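Local structure of endoglucanase A (Clostridium longisporum, 6Q1I) at residues Pro75-Trp78 / Gly79-Leu82; Asn86-Glu90 / Glu91-Arg95. The protein hydrolyses internal beta-1,4-glucosidic linkages in cellulose derivatives, lichenan and barley beta-glucan, with activity on xylan as well, through its family 5 catalytic domain. All coordinates share one frame; numbering follows the deposited sequence.

Interaction 1 of 2, residues Pro75-Trp78 / Gly79-Leu82; sequences PTTW and GEHL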
loop_
_atom_site.group_PDB
_atom_site.type_symbol
_atom_site.label_atom_id
_atom_site.label_comp_id
_atom_site.label_asym_id
_atom_site.label_seq_id
_atom_site.Cartn_x
_atom_site.Cartn_y
_atom_site.Cartn_z
ATOM N N PRO A 75 -1.337 6.176 1.269
ATOM C CA PRO A 75 -2.331 5.860 0.237
ATOM C C PRO A 75 -3.095 7.131 -0.109
ATOM O O PRO A 75 -3.514 7.875 0.780
ATOM C CB PRO A 75 -3.203 4.794 0.906
ATOM C CG PRO A 75 -3.094 5.098 2.381
ATOM C CD PRO A 75 -1.670 5.564 2.569
ATOM N N THR A 76 -3.225 7.409 -1.404
ATOM C CA THR A 76 -3.767 8.684 -1.862
ATOM C C THR A 76 -4.738 8.438 -3.004
ATOM O O THR A 76 -4.382 7.788 -3.994
ATOM C CB THR A 76 -2.640 9.624 -2.310
ATOM O OG1 THR A 76 -1.717 9.811 -1.231
ATOM C CG2 THR A 76 -3.186 10.979 -2.709
ATOM N N THR A 77 -5.966 8.939 -2.858
ATOM C CA THR A 77 -6.997 8.836 -3.893
ATOM C C THR A 77 -7.069 10.168 -4.628
ATOM O O THR A 77 -7.265 11.218 -4.002
ATOM C CB THR A 77 -8.337 8.434 -3.279
ATOM O OG1 THR A 77 -8.199 7.114 -2.731
ATOM C CG2 THR A 77 -9.463 8.457 -4.320
ATOM N N TRP A 78 -6.861 10.133 -5.948
ATOM C CA TRP A 78 -6.630 11.340 -6.733
ATOM C C TRP A 78 -7.790 11.743 -7.634
ATOM O O TRP A 78 -7.905 12.925 -7.974
ATOM C CB TRP A 78 -5.391 11.176 -7.625
ATOM C CG TRP A 78 -4.110 10.861 -6.922
ATOM C CD1 TRP A 78 -3.663 9.622 -6.588
ATOM C CD2 TRP A 78 -3.090 11.780 -6.495
ATOM N NE1 TRP A 78 -2.441 9.706 -5.981
ATOM C CE2 TRP A 78 -2.071 11.021 -5.896
ATOM C CE3 TRP A 78 -2.951 13.168 -6.541
ATOM C CZ2 TRP A 78 -0.922 11.599 -5.364
ATOM C CZ3 TRP A 78 -1.808 13.735 -6.018
ATOM C CH2 TRP A 78 -0.813 12.959 -5.433
ATOM N N GLY A 79 -8.630 10.798 -8.058
ATOM C CA GLY A 79 -9.563 11.085 -9.139
ATOM C C GLY A 79 -10.510 12.239 -8.853
ATOM O O GLY A 79 -10.845 13.013 -9.754
ATOM N N GLU A 80 -10.977 12.356 -7.605
ATOM C CA GLU A 80 -11.897 13.417 -7.208
ATOM C C GLU A 80 -11.255 14.795 -7.248
ATOM O O GLU A 80 -11.960 15.793 -7.059
ATOM C CB GLU A 80 -12.420 13.129 -5.799
ATOM C CG GLU A 80 -13.457 12.016 -5.711
ATOM C CD GLU A 80 -12.896 10.609 -5.862
ATOM O OE1 GLU A 80 -11.692 10.386 -5.598
ATOM O OE2 GLU A 80 -13.688 9.712 -6.211
ATOM N N HIS A 81 -9.944 14.868 -7.462
ATOM C CA HIS A 81 -9.192 16.115 -7.460
ATOM C C HIS A 81 -8.809 16.556 -8.860
ATOM O O HIS A 81 -8.094 17.549 -9.007
ATOM C CB HIS A 81 -7.966 15.959 -6.556
ATOM C CG HIS A 81 -8.322 15.459 -5.197
ATOM N ND1 HIS A 81 -8.949 16.252 -4.264
ATOM C CD2 HIS A 81 -8.233 14.227 -4.646
ATOM C CE1 HIS A 81 -9.202 15.540 -3.183
ATOM N NE2 HIS A 81 -8.782 14.305 -3.390
ATOM N N LEU A 82 -9.287 15.854 -9.882
ATOM C CA LEU A 82 -9.053 16.213 -11.268
ATOM C C LEU A 82 -10.215 17.048 -11.794
ATOM O O LEU A 82 -11.385 16.732 -11.550
ATOM C CB LEU A 82 -8.952 14.941 -12.107
ATOM C CG LEU A 82 -7.772 14.002 -11.855
ATOM C CD1 LEU A 82 -8.010 12.663 -12.516
ATOM C CD2 LEU A 82 -6.494 14.634 -12.375
HETATM O O HOH W 1 -8.926 11.962 -1.909
#

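Interaction 2 of 2, residues Asn86-Glu90 / Glu91-Arg95; sequences NKLNE and EWVKR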
loop_
_atom_site.group_PDB
_atom_site.type_symbol
_atom_site.label_atom_id
_atom_site.label_comp_id
_atom_site.label_asym_id
_atom_site.label_seq_id
_atom_site.Cartn_x
_atom_site.Cartn_y
_atom_site.Cartn_z
ATOM N N ASN A 86 -8.639 16.996 -16.654
ATOM C CA ASN A 86 -7.715 16.086 -15.985
ATOM C C ASN A 86 -6.503 16.803 -15.397
ATOM O O ASN A 86 -5.434 16.208 -15.265
ATOM C CB ASN A 86 -7.291 14.926 -16.890
ATOM C CG ASN A 86 -8.408 13.926 -17.103
ATOM O OD1 ASN A 86 -9.228 13.691 -16.214
ATOM N ND2 ASN A 86 -8.439 13.319 -18.281
ATOM N N LYS A 87 -6.663 18.067 -14.999
ATOM C CA LYS A 87 -5.626 18.771 -14.251
ATOM C C LYS A 87 -5.901 18.630 -12.757
ATOM O O LYS A 87 -7.030 18.850 -12.301
ATOM C CB LYS A 87 -5.561 20.255 -14.631
ATOM C CG LYS A 87 -4.408 21.003 -13.949
ATOM C CD LYS A 87 -4.209 22.415 -14.486
ATOM C CE LYS A 87 -5.064 23.426 -13.748
ATOM N NZ LYS A 87 -5.050 24.769 -14.418
ATOM N N LEU A 88 -4.868 18.268 -11.998
ATOM C CA LEU A 88 -5.008 18.139 -10.554
ATOM C C LEU A 88 -5.149 19.498 -9.895
ATOM O O LEU A 88 -4.456 20.456 -10.245
ATOM C CB LEU A 88 -3.779 17.473 -9.939
ATOM C CG LEU A 88 -3.711 15.952 -10.031
ATOM C CD1 LEU A 88 -2.345 15.452 -9.551
ATOM C CD2 LEU A 88 -4.820 15.290 -9.235
ATOM N N ASN A 89 -6.024 19.561 -8.907
ATOM C CA ASN A 89 -6.126 20.745 -8.069
ATOM C C ASN A 89 -4.817 20.971 -7.320
ATOM O O ASN A 89 -4.265 20.053 -6.707
ATOM C CB ASN A 89 -7.273 20.559 -7.090
ATOM C CG ASN A 89 -7.396 21.705 -6.131
ATOM O OD1 ASN A 89 -6.770 21.711 -5.079
ATOM N ND2 ASN A 89 -8.201 22.691 -6.489
ATOM N N GLU A 90 -4.340 22.211 -7.344
ATOM C CA GLU A 90 -3.013 22.499 -6.816
ATOM C C GLU A 90 -2.975 22.472 -5.297
ATOM O O GLU A 90 -1.949 22.108 -4.715
ATOM C CB GLU A 90 -2.542 23.855 -7.322
ATOM C CG GLU A 90 -2.022 23.775 -8.736
ATOM C CD GLU A 90 -2.067 25.102 -9.437
ATOM O OE1 GLU A 90 -2.100 26.128 -8.735
ATOM O OE2 GLU A 90 -2.081 25.115 -10.687
ATOM N N GLU A 91 -4.063 22.862 -4.636
ATOM C CA GLU A 91 -4.101 22.763 -3.182
ATOM C C GLU A 91 -4.035 21.310 -2.724
ATOM O O GLU A 91 -3.403 21.004 -1.705
ATOM C CB GLU A 91 -5.329 23.479 -2.635
ATOM C CG GLU A 91 -5.211 25.003 -2.678
ATOM C CD GLU A 91 -4.077 25.551 -1.792
ATOM O OE1 GLU A 91 -3.883 25.057 -0.656
ATOM O OE2 GLU A 91 -3.377 26.489 -2.234
ATOM N N TRP A 92 -4.671 20.394 -3.471
ATOM C CA TRP A 92 -4.561 18.974 -3.153
ATOM C C TRP A 92 -3.113 18.510 -3.232
ATOM O O TRP A 92 -2.594 17.880 -2.305
ATOM C CB TRP A 92 -5.440 18.149 -4.094
ATOM C CG TRP A 92 -5.335 16.682 -3.805
ATOM C CD1 TRP A 92 -4.727 15.736 -4.571
ATOM C CD2 TRP A 92 -5.823 16.004 -2.640
ATOM N NE1 TRP A 92 -4.815 14.506 -3.958
ATOM C CE2 TRP A 92 -5.484 14.647 -2.770
ATOM C CE3 TRP A 92 -6.521 16.415 -1.498
ATOM C CZ2 TRP A 92 -5.823 13.697 -1.802
ATOM C CZ3 TRP A 92 -6.838 15.478 -0.540
ATOM C CH2 TRP A 92 -6.497 14.137 -0.699
ATOM N N VAL A 93 -2.446 18.811 -4.342
ATOM C CA VAL A 93 -1.049 18.413 -4.486
ATOM C C VAL A 93 -0.215 18.981 -3.345
ATOM O O VAL A 93 0.648 18.294 -2.789
ATOM C CB VAL A 93 -0.510 18.841 -5.864
ATOM C CG1 VAL A 93 0.984 18.552 -5.974
ATOM C CG2 VAL A 93 -1.276 18.139 -6.963
ATOM N N LYS A 94 -0.450 20.246 -2.986
ATOM C CA LYS A 94 0.313 20.872 -1.908
ATOM C C LYS A 94 0.116 20.145 -0.577
ATOM O O LYS A 94 1.067 19.995 0.203
ATOM C CB LYS A 94 -0.100 22.341 -1.793
ATOM C CG LYS A 94 0.661 23.162 -0.780
ATOM C CD LYS A 94 0.279 24.642 -0.866
ATOM C CE LYS A 94 1.205 25.493 -0.007
ATOM N NZ LYS A 94 1.407 26.849 -0.581
ATOM N N ARG A 95 -1.109 19.691 -0.291
ATOM C CA ARG A 95 -1.350 18.988 0.970
ATOM C C ARG A 95 -0.697 17.609 0.969
ATOM O O ARG A 95 -0.077 17.210 1.961
ATOM C CB ARG A 95 -2.847 18.885 1.251
ATOM C CG ARG A 95 -3.177 18.110 2.527
ATOM C CD ARG A 95 -2.604 18.776 3.777
ATOM N NE ARG A 95 -2.835 17.946 4.950
ATOM C CZ ARG A 95 -2.134 18.003 6.074
ATOM N NH1 ARG A 95 -1.161 18.894 6.229
ATOM N NH2 ARG A 95 -2.418 17.147 7.046
#

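Interaction 1 of 2, residues Pro75-Trp78 / Gly79-Leu82
Thr77 and His81 meet through a carbonyl and the edge of a ring: Thr77 O lies in the imidazole plane, 3.2 Å from His81 CD2. A water bridges the pair, hydrogen-bonded to Thr77 O and, 2.8 Å away and also in the ring plane, to His81 NE2. The histidine CG sits beside its own backbone N (chi1 -52°), which swings the ring back alongside the preceding residues with its CD2-NE2 edge toward Thr77 O. The threonine side chain takes a different course. Its methyl, CG2, is anti to the backbone N and comes within 3.2 Å of Glu80 OE1, the two side chains crossing at a slant. A threonine suits this place because its two branches do separate work: OG1 can both donate and accept, and it bonds to Asp32 O and His116 N, while CG2 meets the glutamate. Glu80, bent at chi2, sends OE2 into a salt bridge with Lys34. Trp78 comes next and contributes its backbone across the turn. His81 N donates to Trp78 O over 2.9 Å at an N-H...O angle of 156°, approaching from above the carbonyl plane, 42° out of it. The indole itself leads off the other way, where its broad apolar surface packs on Leu138 and Ile142 of helix 128-145; NE1, the polar atom of this buried ring, is satisfied by Asn113 O. Small and without a side chain, Gly79 begins the turn, its N held by Glu117. The i to i+3 bond into Trp78 O belongs to the short 3-10 turn of residues 79-81, set in the loop that follows strand 71-74 at the C-terminal end of a TIM barrel, the end where family 5 glycosidases carry their active site.

Interaction 2 of 2, residues Asn86-Glu90 / Glu91-Arg95
Asn89 meets Trp92 in a classic helix N-cap, at the start of helix 90-105, and a hydrophobic staple between Leu88 and Val93 accompanies it. The capping bond runs from Trp92 N to Asn89 OD1, 3.0 Å long with an N-H...O angle of 152°, and the donor lies in the plane of the amide carbonyl. Asparagine fits the position because its short side chain can place an acceptor where the first turn has N-H groups without a preceding carbonyl to receive them. With CG anti to the backbone N (chi1 177°) and beside the carbonyl carbon, the amide is turned forward to the opening N-H groups, and OD1 also stands 3.0 Å from Glu91 N. The other end of the amide, ND2, makes a weak hydrogen bond to Asn41.

Backbone bonds take over from the cap. Val93 N donates to Asn89 O at 3.2 Å and Lys94 N to Glu90 O at 3.0 Å, so the i to i+4 pattern is established at once. Glu90 and Glu91 suit the first turn in charge, since acidic groups there probably interact favourably with the helix dipole; their carboxylates stay apart, OE1 of Glu90 being 6.6 Å from OE2 of Glu91.

The apolar contact is the staple, in which Leu88 (N') and Val93 (N4) straddle the cap. The two side chains cross at about a right angle, and this branched pair continues toward helix 128-145, Leu88 touching Leu138 and Val93 touching Ala145. One methyl does the work on the valine side: Val93 CG2 lies 3.9 Å from both CB and CD1 of Leu88.

In the fold
Interactions 1 and 2 follow one another along the chain, with their centres about 9 Å apart, in the passage from strand 71-74 to helix 90-105 of the eight-stranded barrel. They touch directly: His81 O and Asn89 N are 2.9 Å apart in a probable backbone hydrogen bond, and the ring of Trp92 stacks on His81 while meeting Trp78 at about a right angle. This aromatic cluster and the His81-Asn89 bond tie the loop at the C-terminal end of strand 71-74 to the following helix. Interaction 1 is the one nearer the catalytic centre, Thr77 lying about 10 Å, side chain to side chain, from Gln284, which replaces the probable nucleophile; interaction 2 is farther from the chain's centre.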